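Local coordinates for protein threonine--tRNA ligase catalytic subunit (Aeropyrum pernix, PDB 3A32) that catalyses the ATP-dependent attachment of threonine to tRNA(Thr), and probably cannot deacylate mischarged seryl-tRNA(Thr) because it lacks the editing domain, at residues I116-L130 with L287-F301. Sequence-based numbering, arbitrary orientation.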
ATOM      1  N   ILE A 116     -12.190 -15.819   2.505  1.00  8.02           N
ATOM      2  CA  ILE A 116     -13.352 -16.600   2.976  1.00  9.61           C
ATOM      3  C   ILE A 116     -13.569 -16.528   4.482  1.00  9.38           C
ATOM      4  O   ILE A 116     -14.696 -16.432   4.911  1.00 10.14           O
ATOM      5  CB  ILE A 116     -13.313 -18.072   2.539  1.00 10.11           C
ATOM      6  CG1 ILE A 116     -13.368 -18.151   1.025  1.00 12.94           C
ATOM      7  CG2 ILE A 116     -14.505 -18.881   3.175  1.00  9.06           C
ATOM      8  CD1 ILE A 116     -12.773 -19.446   0.563  1.00 17.41           C
ATOM      9  N   LEU A 117     -12.504 -16.569   5.277  1.00  9.15           N
ATOM     10  CA  LEU A 117     -12.649 -16.345   6.703  1.00  8.45           C
ATOM     11  C   LEU A 117     -13.275 -14.963   7.001  1.00  8.49           C
ATOM     12  O   LEU A 117     -14.092 -14.817   7.935  1.00  9.25           O
ATOM     13  CB  LEU A 117     -11.302 -16.526   7.443  1.00  8.73           C
ATOM     14  CG  LEU A 117     -10.674 -17.938   7.624  1.00  8.44           C
ATOM     15  CD1 LEU A 117      -9.359 -17.833   8.405  1.00  4.32           C
ATOM     16  CD2 LEU A 117     -11.610 -18.972   8.347  1.00  3.78           C
ATOM     17  N   LEU A 118     -12.887 -13.945   6.233  1.00  7.83           N
ATOM     18  CA  LEU A 118     -13.430 -12.590   6.409  1.00  6.81           C
ATOM     19  C   LEU A 118     -14.904 -12.539   6.055  1.00  5.90           C
ATOM     20  O   LEU A 118     -15.659 -11.877   6.707  1.00  5.58           O
ATOM     21  CB  LEU A 118     -12.676 -11.539   5.540  1.00  6.51           C
ATOM     22  CG  LEU A 118     -11.206 -11.227   5.935  1.00  7.04           C
ATOM     23  CD1 LEU A 118     -10.571 -10.113   5.109  1.00  3.93           C
ATOM     24  CD2 LEU A 118     -11.115 -10.901   7.415  1.00  2.91           C
ATOM     25  N   PHE A 119     -15.292 -13.174   4.968  1.00  5.86           N
ATOM     26  CA  PHE A 119     -16.709 -13.437   4.716  1.00  6.83           C
ATOM     27  C   PHE A 119     -17.391 -14.142   5.921  1.00  6.64           C
ATOM     28  O   PHE A 119     -18.406 -13.683   6.419  1.00  6.19           O
ATOM     29  CB  PHE A 119     -16.890 -14.284   3.462  1.00  6.22           C
ATOM     30  CG  PHE A 119     -18.330 -14.736   3.231  1.00  8.67           C
ATOM     31  CD1 PHE A 119     -19.293 -13.833   2.777  1.00  8.82           C
ATOM     32  CD2 PHE A 119     -18.704 -16.073   3.437  1.00  8.18           C
ATOM     33  CE1 PHE A 119     -20.638 -14.246   2.540  1.00  9.94           C
ATOM     34  CE2 PHE A 119     -20.046 -16.502   3.216  1.00  9.60           C
ATOM     35  CZ  PHE A 119     -21.014 -15.568   2.761  1.00  8.91           C
ATOM     36  N   LEU A 120     -16.802 -15.237   6.392  1.00  7.10           N
ATOM     37  CA  LEU A 120     -17.379 -15.986   7.497  1.00  7.93           C
ATOM     38  C   LEU A 120     -17.511 -15.155   8.742  1.00  8.26           C
ATOM     39  O   LEU A 120     -18.512 -15.273   9.436  1.00  9.56           O
ATOM     40  CB  LEU A 120     -16.626 -17.293   7.772  1.00  6.63           C
ATOM     41  CG  LEU A 120     -16.822 -18.359   6.686  1.00  8.93           C
ATOM     42  CD1 LEU A 120     -15.908 -19.552   6.902  1.00  5.03           C
ATOM     43  CD2 LEU A 120     -18.351 -18.795   6.509  1.00  7.61           C
ATOM     44  N   ASN A 121     -16.522 -14.320   9.039  1.00  8.38           N
ATOM     45  CA  ASN A 121     -16.619 -13.471  10.242  1.00  8.88           C
ATOM     46  C   ASN A 121     -17.791 -12.463  10.153  1.00  8.83           C
ATOM     47  O   ASN A 121     -18.465 -12.243  11.137  1.00  8.38           O
ATOM     48  CB  ASN A 121     -15.290 -12.748  10.543  1.00  8.56           C
ATOM     49  CG  ASN A 121     -15.403 -11.804  11.720  1.00  9.01           C
ATOM     50  OD1 ASN A 121     -15.645 -12.229  12.863  1.00  8.09           O
ATOM     51  ND2 ASN A 121     -15.228 -10.508  11.455  1.00  7.50           N
ATOM     52  N   GLU A 122     -18.012 -11.881   8.965  1.00  8.30           N
ATOM     53  CA  GLU A 122     -19.056 -10.888   8.760  1.00  9.59           C
ATOM     54  C   GLU A 122     -20.432 -11.525   8.810  1.00 10.05           C
ATOM     55  O   GLU A 122     -21.389 -10.904   9.274  1.00  9.53           O
ATOM     56  CB  GLU A 122     -18.869 -10.101   7.443  1.00  7.78           C
ATOM     57  CG  GLU A 122     -17.511  -9.420   7.335  1.00  9.84           C
ATOM     58  CD  GLU A 122     -17.303  -8.187   8.263  1.00 10.80           C
ATOM     59  OE1 GLU A 122     -18.204  -7.787   9.006  1.00 11.39           O
ATOM     60  OE2 GLU A 122     -16.202  -7.620   8.263  1.00 10.36           O
ATOM     61  N   VAL A 123     -20.533 -12.771   8.338  1.00 10.94           N
ATOM     62  CA  VAL A 123     -21.793 -13.486   8.448  1.00 10.38           C
ATOM     63  C   VAL A 123     -22.088 -13.765   9.922  1.00 10.74           C
ATOM     64  O   VAL A 123     -23.211 -13.566  10.378  1.00 11.44           O
ATOM     65  CB  VAL A 123     -21.833 -14.746   7.487  1.00 11.46           C
ATOM     66  CG1 VAL A 123     -23.082 -15.683   7.762  1.00  9.43           C
ATOM     67  CG2 VAL A 123     -21.812 -14.284   6.068  1.00  9.31           C
ATOM     68  N   ALA A 124     -21.094 -14.196  10.691  1.00 11.16           N
ATOM     69  CA  ALA A 124     -21.332 -14.470  12.109  1.00 11.50           C
ATOM     70  C   ALA A 124     -21.841 -13.212  12.866  1.00 12.44           C
ATOM     71  O   ALA A 124     -22.765 -13.292  13.639  1.00 12.67           O
ATOM     72  CB  ALA A 124     -20.093 -15.040  12.769  1.00 11.55           C
ATOM     73  N   LYS A 125     -21.229 -12.057  12.601  1.00 12.93           N
ATOM     74  CA  LYS A 125     -21.566 -10.778  13.211  1.00 12.02           C
ATOM     75  C   LYS A 125     -22.898 -10.167  12.720  1.00 13.35           C
ATOM     76  O   LYS A 125     -23.690  -9.699  13.544  1.00 12.36           O
ATOM     77  CB  LYS A 125     -20.402  -9.831  12.957  1.00 11.51           C
ATOM     78  CG  LYS A 125     -19.123 -10.277  13.728  1.00 11.60           C
ATOM     79  CD  LYS A 125     -17.943  -9.362  13.470  1.00 11.90           C
ATOM     80  CE  LYS A 125     -18.230  -7.984  14.049  1.00 11.94           C
ATOM     81  NZ  LYS A 125     -17.101  -7.039  13.881  1.00 13.68           N
ATOM     82  N   HIS A 126     -23.148 -10.186  11.389  1.00 13.42           N
ATOM     83  CA  HIS A 126     -24.264  -9.455  10.775  1.00 13.71           C
ATOM     84  C   HIS A 126     -25.271 -10.305  10.032  1.00 14.12           C
ATOM     85  O   HIS A 126     -26.335  -9.819   9.691  1.00 14.29           O
ATOM     86  CB  HIS A 126     -23.738  -8.286   9.907  1.00 13.00           C
ATOM     87  CG  HIS A 126     -22.745  -7.431  10.642  1.00 12.71           C
ATOM     88  ND1 HIS A 126     -23.081  -6.702  11.763  1.00  9.49           N
ATOM     89  CD2 HIS A 126     -21.404  -7.288  10.491  1.00 10.62           C
ATOM     90  CE1 HIS A 126     -22.004  -6.114  12.247  1.00  8.94           C
ATOM     91  NE2 HIS A 126     -20.978  -6.444  11.487  1.00 11.06           N
ATOM     92  N   ARG A 127     -24.946 -11.574   9.797  1.00 15.31           N
ATOM     93  CA  ARG A 127     -25.885 -12.519   9.167  1.00 17.34           C
ATOM     94  C   ARG A 127     -26.297 -11.941   7.823  1.00 16.94           C
ATOM     95  O   ARG A 127     -25.448 -11.360   7.123  1.00 16.15           O
ATOM     96  CB  ARG A 127     -27.097 -12.799  10.071  1.00 18.35           C
ATOM     97  CG  ARG A 127     -26.719 -13.073  11.538  1.00 23.69           C
ATOM     98  CD  ARG A 127     -27.486 -14.246  12.137  1.00 35.44           C
ATOM     99  NE  ARG A 127     -26.832 -14.716  13.372  1.00 45.92           N
ATOM    100  CZ  ARG A 127     -25.659 -15.367  13.445  1.00 48.75           C
ATOM    101  NH1 ARG A 127     -24.950 -15.652  12.348  1.00 49.83           N
ATOM    102  NH2 ARG A 127     -25.186 -15.734  14.633  1.00 50.10           N
ATOM    103  N   SER A 128     -27.585 -12.045   7.498  1.00 16.07           N
ATOM    104  CA  SER A 128     -28.110 -11.632   6.183  1.00 16.57           C
ATOM    105  C   SER A 128     -28.161 -10.128   5.923  1.00 15.97           C
ATOM    106  O   SER A 128     -28.504  -9.720   4.802  1.00 16.69           O
ATOM    107  CB  SER A 128     -29.506 -12.236   5.926  1.00 16.58           C
ATOM    108  OG  SER A 128     -30.401 -11.779   6.921  1.00 16.58           O
ATOM    109  N   LYS A 129     -27.841  -9.287   6.913  1.00 15.72           N
ATOM    110  CA  LYS A 129     -27.619  -7.844   6.596  1.00 15.15           C
ATOM    111  C   LYS A 129     -26.449  -7.623   5.640  1.00 14.21           C
ATOM    112  O   LYS A 129     -26.404  -6.607   4.922  1.00 12.50           O
ATOM    113  CB  LYS A 129     -27.378  -7.013   7.846  1.00 16.38           C
ATOM    114  CG  LYS A 129     -28.560  -6.890   8.781  1.00 18.66           C
ATOM    115  CD  LYS A 129     -28.346  -5.673   9.636  1.00 21.37           C
ATOM    116  CE  LYS A 129     -27.351  -5.939  10.727  1.00 23.68           C
ATOM    117  NZ  LYS A 129     -27.259  -4.666  11.519  1.00 28.70           N
ATOM    118  N   LEU A 130     -25.501  -8.576   5.634  1.00 14.18           N
ATOM    119  CA  LEU A 130     -24.370  -8.535   4.686  1.00 14.06           C
ATOM    120  C   LEU A 130     -24.954  -8.695   3.285  1.00 14.54           C
ATOM    121  O   LEU A 130     -25.628  -9.696   3.022  1.00 15.30           O
ATOM    122  CB  LEU A 130     -23.364  -9.659   4.937  1.00 13.61           C
ATOM    123  CG  LEU A 130     -22.000  -9.578   4.212  1.00 13.73           C
ATOM    124  CD1 LEU A 130     -21.132  -8.385   4.684  1.00 13.70           C
ATOM    125  CD2 LEU A 130     -21.244 -10.867   4.382  1.00 12.40           C
ATOM    126  N   LEU A 287     -14.182 -24.879  -2.791  1.00 12.15           N
ATOM    127  CA  LEU A 287     -14.163 -23.979  -1.616  1.00 11.99           C
ATOM    128  C   LEU A 287     -15.501 -23.869  -0.899  1.00 11.43           C
ATOM    129  O   LEU A 287     -15.522 -23.859   0.311  1.00 12.16           O
ATOM    130  CB  LEU A 287     -13.656 -22.547  -1.980  1.00 12.04           C
ATOM    131  CG  LEU A 287     -12.163 -22.215  -2.153  1.00 13.29           C
ATOM    132  CD1 LEU A 287     -11.883 -20.733  -2.548  1.00 11.24           C
ATOM    133  CD2 LEU A 287     -11.244 -22.694  -0.959  1.00 15.12           C
ATOM    134  N   PRO A 288     -16.619 -23.721  -1.637  1.00 10.72           N
ATOM    135  CA  PRO A 288     -17.914 -23.690  -0.937  1.00 11.21           C
ATOM    136  C   PRO A 288     -18.303 -24.983  -0.213  1.00 12.87           C
ATOM    137  O   PRO A 288     -19.143 -24.948   0.711  1.00 12.74           O
ATOM    138  CB  PRO A 288     -18.930 -23.391  -2.051  1.00 10.74           C
ATOM    139  CG  PRO A 288     -18.225 -23.668  -3.340  1.00  8.99           C
ATOM    140  CD  PRO A 288     -16.758 -23.498  -3.092  1.00  9.92           C
ATOM    141  N   ARG A 289     -17.731 -26.110  -0.654  1.00 14.11           N
ATOM    142  CA  ARG A 289     -17.829 -27.383   0.073  1.00 15.75           C
ATOM    143  C   ARG A 289     -16.873 -27.388   1.292  1.00 16.69           C
ATOM    144  O   ARG A 289     -17.295 -27.659   2.425  1.00 17.57           O
ATOM    145  CB  ARG A 289     -17.558 -28.589  -0.875  1.00 15.12           C
ATOM    146  CG  ARG A 289     -18.782 -28.950  -1.779  1.00 15.56           C
ATOM    147  CD  ARG A 289     -18.458 -30.103  -2.768  1.00 15.96           C
ATOM    148  NE  ARG A 289     -19.633 -30.548  -3.520  1.00 14.56           N
ATOM    149  CZ  ARG A 289     -20.098 -29.960  -4.612  1.00 14.57           C
ATOM    150  NH1 ARG A 289     -19.496 -28.875  -5.110  1.00 12.25           N
ATOM    151  NH2 ARG A 289     -21.192 -30.433  -5.181  1.00 11.84           N
ATOM    152  N   ARG A 290     -15.593 -27.094   1.065  1.00 16.90           N
ATOM    153  CA  ARG A 290     -14.598 -27.174   2.136  1.00 17.80           C
ATOM    154  C   ARG A 290     -14.839 -26.195   3.307  1.00 16.95           C
ATOM    155  O   ARG A 290     -14.613 -26.547   4.471  1.00 16.70           O
ATOM    156  CB  ARG A 290     -13.191 -27.007   1.563  1.00 18.92           C
ATOM    157  CG  ARG A 290     -12.783 -28.108   0.583  1.00 22.62           C
ATOM    158  CD  ARG A 290     -12.696 -29.471   1.243  1.00 28.03           C
ATOM    159  NE  ARG A 290     -11.441 -29.698   1.992  1.00 36.83           N
ATOM    160  CZ  ARG A 290     -11.314 -30.521   3.057  1.00 39.70           C
ATOM    161  NH1 ARG A 290     -12.366 -31.207   3.540  1.00 40.34           N
ATOM    162  NH2 ARG A 290     -10.141 -30.652   3.669  1.00 36.22           N
ATOM    163  N   PHE A 291     -15.323 -24.996   2.997  1.00 15.83           N
ATOM    164  CA  PHE A 291     -15.645 -23.984   4.014  1.00 14.94           C
ATOM    165  C   PHE A 291     -17.144 -23.879   4.308  1.00 15.53           C
ATOM    166  O   PHE A 291     -17.568 -22.934   4.956  1.00 16.13           O
ATOM    167  CB  PHE A 291     -15.153 -22.613   3.555  1.00 14.27           C
ATOM    168  CG  PHE A 291     -13.665 -22.432   3.693  1.00 12.69           C
ATOM    169  CD1 PHE A 291     -13.110 -22.042   4.913  1.00  9.59           C
ATOM    170  CD2 PHE A 291     -12.822 -22.697   2.615  1.00 10.79           C
ATOM    171  CE1 PHE A 291     -11.742 -21.870   5.035  1.00  8.70           C
ATOM    172  CE2 PHE A 291     -11.455 -22.543   2.733  1.00 10.62           C
ATOM    173  CZ  PHE A 291     -10.913 -22.137   3.937  1.00  7.43           C
ATOM    174  N   ARG A 292     -17.935 -24.823   3.785  1.00 15.12           N
ATOM    175  CA  ARG A 292     -19.336 -24.950   4.097  1.00 15.76           C
ATOM    176  C   ARG A 292     -20.116 -23.691   3.744  1.00 15.16           C
ATOM    177  O   ARG A 292     -21.040 -23.290   4.467  1.00 15.65           O
ATOM    178  CB  ARG A 292     -19.502 -25.397   5.560  1.00 16.43           C
ATOM    179  CG  ARG A 292     -18.929 -26.820   5.760  1.00 22.42           C
ATOM    180  CD  ARG A 292     -18.432 -27.010   7.182  1.00 34.21           C
ATOM    181  NE  ARG A 292     -17.697 -28.267   7.436  1.00 39.21           N
ATOM    182  CZ  ARG A 292     -17.407 -28.719   8.658  1.00 42.45           C
ATOM    183  NH1 ARG A 292     -17.804 -28.044   9.729  1.00 43.88           N
ATOM    184  NH2 ARG A 292     -16.731 -29.849   8.825  1.00 44.85           N
ATOM    185  N   LEU A 293     -19.779 -23.107   2.590  1.00 14.03           N
ATOM    186  CA  LEU A 293     -20.405 -21.865   2.132  1.00 13.34           C
ATOM    187  C   LEU A 293     -21.804 -22.045   1.588  1.00 13.46           C
ATOM    188  O   LEU A 293     -22.640 -21.140   1.714  1.00 13.14           O
ATOM    189  CB  LEU A 293     -19.521 -21.148   1.104  1.00 13.47           C
ATOM    190  CG  LEU A 293     -18.074 -20.841   1.583  1.00 10.97           C
ATOM    191  CD1 LEU A 293     -17.348 -20.003   0.555  1.00  4.40           C
ATOM    192  CD2 LEU A 293     -18.101 -20.163   3.022  1.00  9.09           C
ATOM    193  N   TYR A 294     -22.030 -23.196   0.954  1.00 13.07           N
ATOM    194  CA  TYR A 294     -23.337 -23.576   0.429  1.00 13.28           C
ATOM    195  C   TYR A 294     -24.360 -23.693   1.603  1.00 13.10           C
ATOM    196  O   TYR A 294     -25.457 -23.200   1.499  1.00 10.75           O
ATOM    197  CB  TYR A 294     -23.251 -24.898  -0.337  1.00 12.28           C
ATOM    198  CG  TYR A 294     -22.607 -24.867  -1.711  1.00 11.83           C
ATOM    199  CD1 TYR A 294     -22.740 -23.767  -2.547  1.00 14.00           C
ATOM    200  CD2 TYR A 294     -21.871 -25.960  -2.178  1.00 10.87           C
ATOM    201  CE1 TYR A 294     -22.169 -23.741  -3.789  1.00 13.82           C
ATOM    202  CE2 TYR A 294     -21.303 -25.955  -3.437  1.00  9.28           C
ATOM    203  CZ  TYR A 294     -21.454 -24.839  -4.238  1.00 13.51           C
ATOM    204  OH  TYR A 294     -20.932 -24.794  -5.518  1.00 13.41           O
ATOM    205  N   ASP A 295     -23.940 -24.344   2.693  1.00 14.16           N
ATOM    206  CA  ASP A 295     -24.686 -24.425   3.951  1.00 15.55           C
ATOM    207  C   ASP A 295     -24.949 -23.052   4.547  1.00 15.79           C
ATOM    208  O   ASP A 295     -26.111 -22.685   4.760  1.00 16.41           O
ATOM    209  CB  ASP A 295     -23.971 -25.348   4.949  1.00 15.28           C
ATOM    210  CG  ASP A 295     -24.032 -26.818   4.516  1.00 19.53           C
ATOM    211  OD1 ASP A 295     -24.974 -27.178   3.772  1.00 20.27           O
ATOM    212  OD2 ASP A 295     -23.133 -27.608   4.891  1.00 23.78           O
ATOM    213  N   VAL A 296     -23.879 -22.284   4.756  1.00 15.29           N
ATOM    214  CA  VAL A 296     -23.963 -20.952   5.333  1.00 15.64           C
ATOM    215  C   VAL A 296     -24.869 -20.003   4.534  1.00 15.56           C
ATOM    216  O   VAL A 296     -25.709 -19.306   5.101  1.00 17.09           O
ATOM    217  CB  VAL A 296     -22.519 -20.363   5.578  1.00 16.12           C
ATOM    218  CG1 VAL A 296     -22.565 -18.861   5.676  1.00 16.28           C
ATOM    219  CG2 VAL A 296     -21.924 -20.974   6.829  1.00 15.63           C
ATOM    220  N   VAL A 297     -24.743 -19.997   3.219  1.00 15.60           N
ATOM    221  CA  VAL A 297     -25.597 -19.147   2.361  1.00 15.51           C
ATOM    222  C   VAL A 297     -27.060 -19.596   2.341  1.00 16.84           C
ATOM    223  O   VAL A 297     -27.985 -18.782   2.230  1.00 16.31           O
ATOM    224  CB  VAL A 297     -25.005 -19.054   0.918  1.00 14.83           C
ATOM    225  CG1 VAL A 297     -25.932 -18.339  -0.045  1.00 10.51           C
ATOM    226  CG2 VAL A 297     -23.653 -18.360   0.976  1.00 14.63           C
ATOM    227  N   ARG A 298     -27.264 -20.907   2.416  1.00 19.19           N
ATOM    228  CA  ARG A 298     -28.609 -21.478   2.376  1.00 21.59           C
ATOM    229  C   ARG A 298     -29.306 -21.118   3.678  1.00 21.37           C
ATOM    230  O   ARG A 298     -30.401 -20.545   3.654  1.00 23.02           O
ATOM    231  CB  ARG A 298     -28.576 -23.009   2.138  1.00 20.93           C
ATOM    232  CG  ARG A 298     -29.959 -23.622   1.925  1.00 24.14           C
ATOM    233  CD  ARG A 298     -30.004 -25.160   2.114  1.00 26.20           C
ATOM    234  NE  ARG A 298     -29.316 -25.650   3.318  1.00 32.44           N
ATOM    235  CZ  ARG A 298     -28.139 -26.287   3.319  1.00 34.62           C
ATOM    236  NH1 ARG A 298     -27.473 -26.526   2.165  1.00 31.89           N
ATOM    237  NH2 ARG A 298     -27.624 -26.684   4.492  1.00 34.69           N
ATOM    238  N   GLU A 299     -28.667 -21.434   4.804  1.00 21.64           N
ATOM    239  CA  GLU A 299     -29.212 -21.135   6.124  1.00 22.34           C
ATOM    240  C   GLU A 299     -29.429 -19.653   6.423  1.00 21.51           C
ATOM    241  O   GLU A 299     -30.524 -19.276   6.806  1.00 22.36           O
ATOM    242  CB  GLU A 299     -28.374 -21.789   7.210  1.00 22.52           C
ATOM    243  CG  GLU A 299     -28.452 -23.310   7.137  1.00 28.10           C
ATOM    244  CD  GLU A 299     -27.299 -24.026   7.836  1.00 34.76           C
ATOM    245  OE1 GLU A 299     -26.474 -23.364   8.523  1.00 40.28           O
ATOM    246  OE2 GLU A 299     -27.208 -25.268   7.688  1.00 38.26           O
ATOM    247  N   GLU A 300     -28.416 -18.819   6.205  1.00 20.75           N
ATOM    248  CA  GLU A 300     -28.480 -17.387   6.527  1.00 19.03           C
ATOM    249  C   GLU A 300     -29.162 -16.528   5.474  1.00 18.17           C
ATOM    250  O   GLU A 300     -29.817 -15.548   5.814  1.00 17.23           O
ATOM    251  CB  GLU A 300     -27.082 -16.823   6.789  1.00 19.41           C
ATOM    252  CG  GLU A 300     -26.289 -17.501   7.909  1.00 20.30           C
ATOM    253  CD  GLU A 300     -26.956 -17.388   9.285  1.00 25.06           C
ATOM    254  OE1 GLU A 300     -27.741 -16.442   9.527  1.00 27.07           O
ATOM    255  OE2 GLU A 300     -26.699 -18.261  10.137  1.00 28.39           O
ATOM    256  N   PHE A 301     -29.009 -16.858   4.193  1.00 17.72           N
ATOM    257  CA  PHE A 301     -29.600 -16.011   3.152  1.00 17.24           C
ATOM    258  C   PHE A 301     -30.788 -16.648   2.429  1.00 17.65           C
ATOM    259  O   PHE A 301     -31.475 -15.972   1.656  1.00 17.64           O
ATOM    260  CB  PHE A 301     -28.551 -15.532   2.132  1.00 16.97           C
ATOM    261  CG  PHE A 301     -27.394 -14.817   2.735  1.00 15.14           C
ATOM    262  CD1 PHE A 301     -27.313 -13.443   2.666  1.00 16.02           C
ATOM    263  CD2 PHE A 301     -26.357 -15.522   3.342  1.00 15.52           C
ATOM    264  CE1 PHE A 301     -26.219 -12.754   3.240  1.00 14.91           C
ATOM    265  CE2 PHE A 301     -25.246 -14.851   3.902  1.00 15.18           C
ATOM    266  CZ  PHE A 301     -25.185 -13.476   3.855  1.00 14.98           C
TER
HETATM  267  O   HOH W   1     -29.909 -14.570   8.471  1.00 24.44           O
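L287 CD1 meets I116 CD1 at 3.5 Å, a tight methyl contact that opens the packing of two nearly parallel helices (axes of 116-126 and 293-301 at 23°, 11.7 Å apart) in the class II synthetase catalytic domain. L287 also touches zinc ligands C112 and H310, so this end of the interface backs onto the metal site. F291 takes I116 CG2 over one ring face, a CH-pi contact 4.1 Å from the centroid; I116 CG2 is placed there by lying anti to its own backbone N. Helix 287-290 ends in a Schellman motif (L293 N to P288 O, R292 N to R289 O) with R292, of positive phi, as C-prime residue, and the chain turns into helix 293-301. L293 CD2 then packs on L120 CD2 (3.8 Å), and slides past the F119 ring, whose other neighbours include F134. One turn on, V296 CG1 and V123 CG1 meet tip to tip. V296 also packs on V28 of the second subunit. E300, bent at chi2 (-62°), lays CG on V123 CG1, while its carboxylate pairs with R127 through a long salt bridge, OE2 lying well out of the guanidinium plane, so charge alone and no directed N-H links them. F301 fills the far end, edge toward V123 CG2 and S128 CA beside CE1; an alanine here would probably open a gap between V123, F119 and L130, leaving the 127-130 turn less firmly seated. Between S128 and E300, a water donates to E300 O (2.8 Å) and E300 OE1 and accepts a weak bond from S128 OG, while L130 O sits in the F301 ring plane, 3.1 Å from CE1.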